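Local coordinates for protein HIRA (Homo sapiens, PDB 5YJE) that cooperates with ASF1A to promote replication-independent chromatin assembly, as the trimerising subunit of a histone H3.3 chaperone complex, at residues V68-G72 / G73-S77; S263-H266 / V267-Q270. All blocks are in the same frame, centred on the assembly; numbering follows the deposited sequence.

Both contacts are local, between neighbouring residues in the C-terminal part of HIRA, and they lie on opposite sides of the chain's centre, with centres about 72 Å apart and nearest atoms about 59 Å apart. Contact 1 comes first, at the turn of the hairpin between strands 60-71 and 74-83; contact 2 follows at the start of helix 266-286. Within one chain they share no strand or helix, yet the trimer brings them together: Thr69 and Val71 of contact 1 pack on Val264 and Val268 of a second subunit, while Val264 and Val268 of contact 2 receive Thr69 and Val71 of the third. Each chain thus offers two complementary surfaces, consistent with a head-to-tail ring.

Contact 1 of 2, residues V68-G72 / G73-S77; sequences VTVVG and GVKLS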
loop_
_atom_site.group_PDB
_atom_site.type_symbol
_atom_site.label_atom_id
_atom_site.label_comp_id
_atom_site.label_asym_id
_atom_site.label_seq_id
_atom_site.Cartn_x
_atom_site.Cartn_y
_atom_site.Cartn_z
ATOM N N VAL B 68 -15.563 35.321 11.354
ATOM C CA VAL B 68 -16.655 36.284 11.276
ATOM C C VAL B 68 -17.568 36.290 12.505
ATOM O O VAL B 68 -18.351 37.239 12.677
ATOM C CB VAL B 68 -17.517 36.031 10.030
ATOM C CG1 VAL B 68 -16.669 36.160 8.780
ATOM C CG2 VAL B 68 -18.152 34.655 10.085
ATOM N N THR B 69 -17.504 35.266 13.360
ATOM C CA THR B 69 -18.287 35.281 14.588
ATOM C C THR B 69 -17.689 34.290 15.573
ATOM O O THR B 69 -16.853 33.450 15.220
ATOM C CB THR B 69 -19.762 34.947 14.330
ATOM O OG1 THR B 69 -20.519 35.301 15.484
ATOM C CG2 THR B 69 -19.949 33.456 14.079
ATOM N N VAL B 70 -18.151 34.391 16.813
ATOM C CA VAL B 70 -17.752 33.484 17.881
ATOM C C VAL B 70 -18.993 32.799 18.437
ATOM O O VAL B 70 -20.031 33.441 18.636
ATOM C CB VAL B 70 -16.998 34.227 19.003
ATOM C CG1 VAL B 70 -16.266 33.232 19.896
ATOM C CG2 VAL B 70 -16.052 35.220 18.418
ATOM N N VAL B 71 -18.903 31.493 18.668
ATOM C CA VAL B 71 -19.939 30.756 19.388
ATOM C C VAL B 71 -19.242 29.870 20.405
ATOM O O VAL B 71 -18.348 29.094 20.050
ATOM C CB VAL B 71 -20.860 29.936 18.450
ATOM C CG1 VAL B 71 -21.393 30.817 17.315
ATOM C CG2 VAL B 71 -20.164 28.709 17.874
ATOM N N GLY B 72 -19.606 30.029 21.672
ATOM C CA GLY B 72 -18.977 29.252 22.735
ATOM C C GLY B 72 -17.471 29.388 22.785
ATOM O O GLY B 72 -16.760 28.392 22.985
ATOM N N GLY B 73 -16.960 30.608 22.615
ATOM C CA GLY B 73 -15.531 30.833 22.540
ATOM C C GLY B 73 -14.877 30.380 21.252
ATOM O O GLY B 73 -13.731 30.765 20.997
ATOM N N VAL B 74 -15.572 29.607 20.423
ATOM C CA VAL B 74 -15.022 29.068 19.181
ATOM C C VAL B 74 -15.215 30.084 18.059
ATOM O O VAL B 74 -16.350 30.418 17.693
ATOM C CB VAL B 74 -15.683 27.727 18.829
ATOM C CG1 VAL B 74 -15.105 27.166 17.547
ATOM C CG2 VAL B 74 -15.548 26.737 19.995
ATOM N N LYS B 75 -14.103 30.575 17.521
ATOM C CA LYS B 75 -14.118 31.450 16.353
ATOM C C LYS B 75 -14.446 30.657 15.092
ATOM O O LYS B 75 -13.818 29.633 14.819
ATOM C CB LYS B 75 -12.756 32.124 16.189
ATOM C CG LYS B 75 -12.397 33.114 17.287
ATOM C CD LYS B 75 -11.223 34.001 16.863
ATOM C CE LYS B 75 -9.965 33.711 17.676
ATOM N NZ LYS B 75 -9.302 32.421 17.286
ATOM N N LEU B 76 -15.407 31.145 14.306
ATOM C CA LEU B 76 -15.879 30.455 13.115
ATOM C C LEU B 76 -15.489 31.217 11.856
ATOM O O LEU B 76 -15.481 32.451 11.836
ATOM C CB LEU B 76 -17.406 30.296 13.134
ATOM C CG LEU B 76 -18.086 29.575 14.315
ATOM C CD1 LEU B 76 -19.604 29.607 14.113
ATOM C CD2 LEU B 76 -17.611 28.140 14.507
ATOM N N SER B 77 -15.194 30.462 10.811
ATOM C CA SER B 77 -15.007 30.980 9.478
ATOM C C SER B 77 -16.083 30.381 8.594
ATOM O O SER B 77 -16.499 29.244 8.792
ATOM C CB SER B 77 -13.599 30.646 8.942
ATOM O OG SER B 77 -12.587 31.118 9.821
#
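Flat peptide groups carry the joint between Val71 and Val74, and their donors approach differently. Val74 N lies 2.8 Å from Val71 O and sits over one face of that carbonyl, 54° out of its plane, whereas Val71 N, 2.9 Å from Val74 O, is tilted from the carbonyl plane by only 30°. Farther from the turn, Leu76 N donates to Thr69 O at 2.9 Å, nearly along the C=O axis, and Val68 N bonds to Leu76 O, bent at its hydrogen. Side chains alternate between the two faces of the hairpin. On one face stand Thr69, Val71, Val74 and Leu76. Leu76 turns its CG anti to its own carbonyl carbon (chi1 -57°), which carries CD1 in beside both methyls of Val71; CG1 of Val71 and CD1 of Leu76 are 3.9 Å apart, and the two side chains cross at about a right angle. Thr69 runs alongside Leu76 instead, pointing the same way, and its methyl CG2 reaches CD1 of Leu76 at 3.9 Å while OG1 is turned away from that contact. The other face holds Val70 and Lys75, a non-hydrogen-bonded pair that touches loosely. There CG1 of Val70 rests 3.4 Å from the carbonyl carbon C of Gly73. Gly72 and Gly73, both with positive phi, form the corners of the type I' turn from Val71 to Val74, which closes a tight two-residue beta hairpin; a side chain on Gly73 would run into Gly72 O. The turn joins strands 60-71 and 74-83, the two central strands of a four-stranded antiparallel sheet flanked by 49-53 and 86-92. In the trimer a second subunit covers the Thr69, Val71, Val74 and Leu76 face, with its Thr272 against Leu76.

Contact 2 of 2, residues S263-H266 / V267-Q270; sequences SVPH and VVQQ. With SO4 (sulfate ion), chain E.
The imidazole of His266 and the side-chain amide of Gln270 lie stacked, their planes 24° apart, one turn apart along the chain. CG of Gln270 stands over one ring face, 4.0 Å from the centroid of the His266 ring and offset toward the rim, a CH-pi contact in which NE2 of His266 is the nearest ring atom at 3.7 Å. With CG of His266 opposite the backbone N (chi1 -176°) the ring leans toward the side of Gln270, and chi2 turns its face to that residue. The amide is held at its other end by a hydrogen bond from NE2 of Gln270 to OE2 of Glu307 on helix 290-307, a residue His266 also touches. With an alanine at Gln270, the ring face would probably lose its cover and the Glu307 carboxylate its amide mate. Val264 and Val268 meet differently, crossing at about a right angle: CG2 of Val264 touches CB of Val268 at 3.8 Å, beside the contact of Pro265 CG with CG2 of Val268. Two backbone bonds begin the helix here. Pro265 O takes the N-H of Val268 at 2.9 Å, three residues on, and His266 O takes that of Gln270 at 2.9 Å, four residues on. At the N-terminal end of the helix the N-H of His266 donates to O2 of a sulfate ion, N to O2 2.6 Å, the ion probably picked up from the crystallisation liquor. A bound anion on a backbone N-H at this place is characteristic of a helix N-terminus, here the first turn of helix 266-286.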
loop_
_atom_site.group_PDB
_atom_site.type_symbol
_atom_site.label_atom_id
_atom_site.label_comp_id
_atom_site.label_asym_id
_atom_site.label_seq_id
_atom_site.Cartn_x
_atom_site.Cartn_y
_atom_site.Cartn_z
ATOM N N SER B 263 21.839 11.141 -42.417
ATOM C CA SER B 263 23.058 10.984 -41.638
ATOM C C SER B 263 23.242 9.587 -41.052
ATOM O O SER B 263 24.347 9.277 -40.583
ATOM C CB SER B 263 23.050 11.995 -40.493
ATOM O OG SER B 263 21.779 11.931 -39.833
ATOM N N VAL B 264 22.200 8.755 -41.041
ATOM C CA VAL B 264 22.277 7.419 -40.439
ATOM C C VAL B 264 21.582 6.418 -41.332
ATOM O O VAL B 264 20.636 6.749 -42.070
ATOM C CB VAL B 264 21.644 7.371 -39.016
ATOM C CG1 VAL B 264 22.368 8.301 -38.065
ATOM C CG2 VAL B 264 20.135 7.684 -39.048
ATOM N N PRO B 265 22.013 5.158 -41.278
ATOM C CA PRO B 265 21.337 4.105 -42.038
ATOM C C PRO B 265 19.925 3.856 -41.539
ATOM O O PRO B 265 19.579 4.114 -40.385
ATOM C CB PRO B 265 22.222 2.862 -41.839
ATOM C CG PRO B 265 23.201 3.217 -40.757
ATOM C CD PRO B 265 23.304 4.711 -40.722
ATOM N N HIS B 266 19.110 3.322 -42.449
ATOM C CA HIS B 266 17.685 3.140 -42.205
ATOM C C HIS B 266 17.382 2.411 -40.899
ATOM O O HIS B 266 16.360 2.696 -40.246
ATOM C CB HIS B 266 17.076 2.378 -43.367
ATOM C CG HIS B 266 15.598 2.208 -43.261
ATOM N ND1 HIS B 266 14.752 3.265 -43.009
ATOM C CD2 HIS B 266 14.810 1.118 -43.411
ATOM C CE1 HIS B 266 13.505 2.829 -42.986
ATOM N NE2 HIS B 266 13.512 1.531 -43.234
ATOM N N VAL B 267 18.238 1.458 -40.510
ATOM C CA VAL B 267 17.962 0.674 -39.314
ATOM C C VAL B 267 17.889 1.577 -38.080
ATOM O O VAL B 267 17.085 1.338 -37.177
ATOM C CB VAL B 267 19.016 -0.443 -39.145
ATOM C CG1 VAL B 267 20.389 0.160 -38.889
ATOM C CG2 VAL B 267 18.587 -1.431 -38.013
ATOM N N VAL B 268 18.716 2.626 -38.031
ATOM C CA VAL B 268 18.719 3.537 -36.902
ATOM C C VAL B 268 17.392 4.287 -36.825
ATOM O O VAL B 268 16.854 4.511 -35.735
ATOM C CB VAL B 268 19.919 4.496 -37.005
ATOM C CG1 VAL B 268 19.933 5.475 -35.866
ATOM C CG2 VAL B 268 21.244 3.713 -37.049
ATOM N N GLN B 269 16.828 4.663 -37.974
ATOM C CA GLN B 269 15.536 5.340 -37.950
ATOM C C GLN B 269 14.429 4.374 -37.564
ATOM O O GLN B 269 13.463 4.770 -36.900
ATOM C CB GLN B 269 15.230 6.005 -39.301
ATOM C CG GLN B 269 13.974 6.905 -39.328
ATOM C CD GLN B 269 14.012 7.960 -40.432
ATOM O OE1 GLN B 269 14.657 7.783 -41.465
ATOM N NE2 GLN B 269 13.308 9.056 -40.221
ATOM N N GLN B 270 14.543 3.106 -37.962
ATOM C CA GLN B 270 13.590 2.130 -37.448
ATOM C C GLN B 270 13.698 1.996 -35.932
ATOM O O GLN B 270 12.684 1.869 -35.242
ATOM C CB GLN B 270 13.788 0.775 -38.102
ATOM C CG GLN B 270 13.450 0.733 -39.595
ATOM C CD GLN B 270 13.699 -0.659 -40.157
ATOM O OE1 GLN B 270 14.802 -1.185 -40.042
ATOM N NE2 GLN B 270 12.666 -1.274 -40.723
HETATM S S SO4 E . 20.282 1.854 -45.637
HETATM O O1 SO4 E . 21.175 2.222 -46.735
HETATM O O2 SO4 E . 19.896 3.096 -44.965
HETATM O O3 SO4 E . 20.995 1.012 -44.720
HETATM O O4 SO4 E . 19.072 1.201 -46.117
#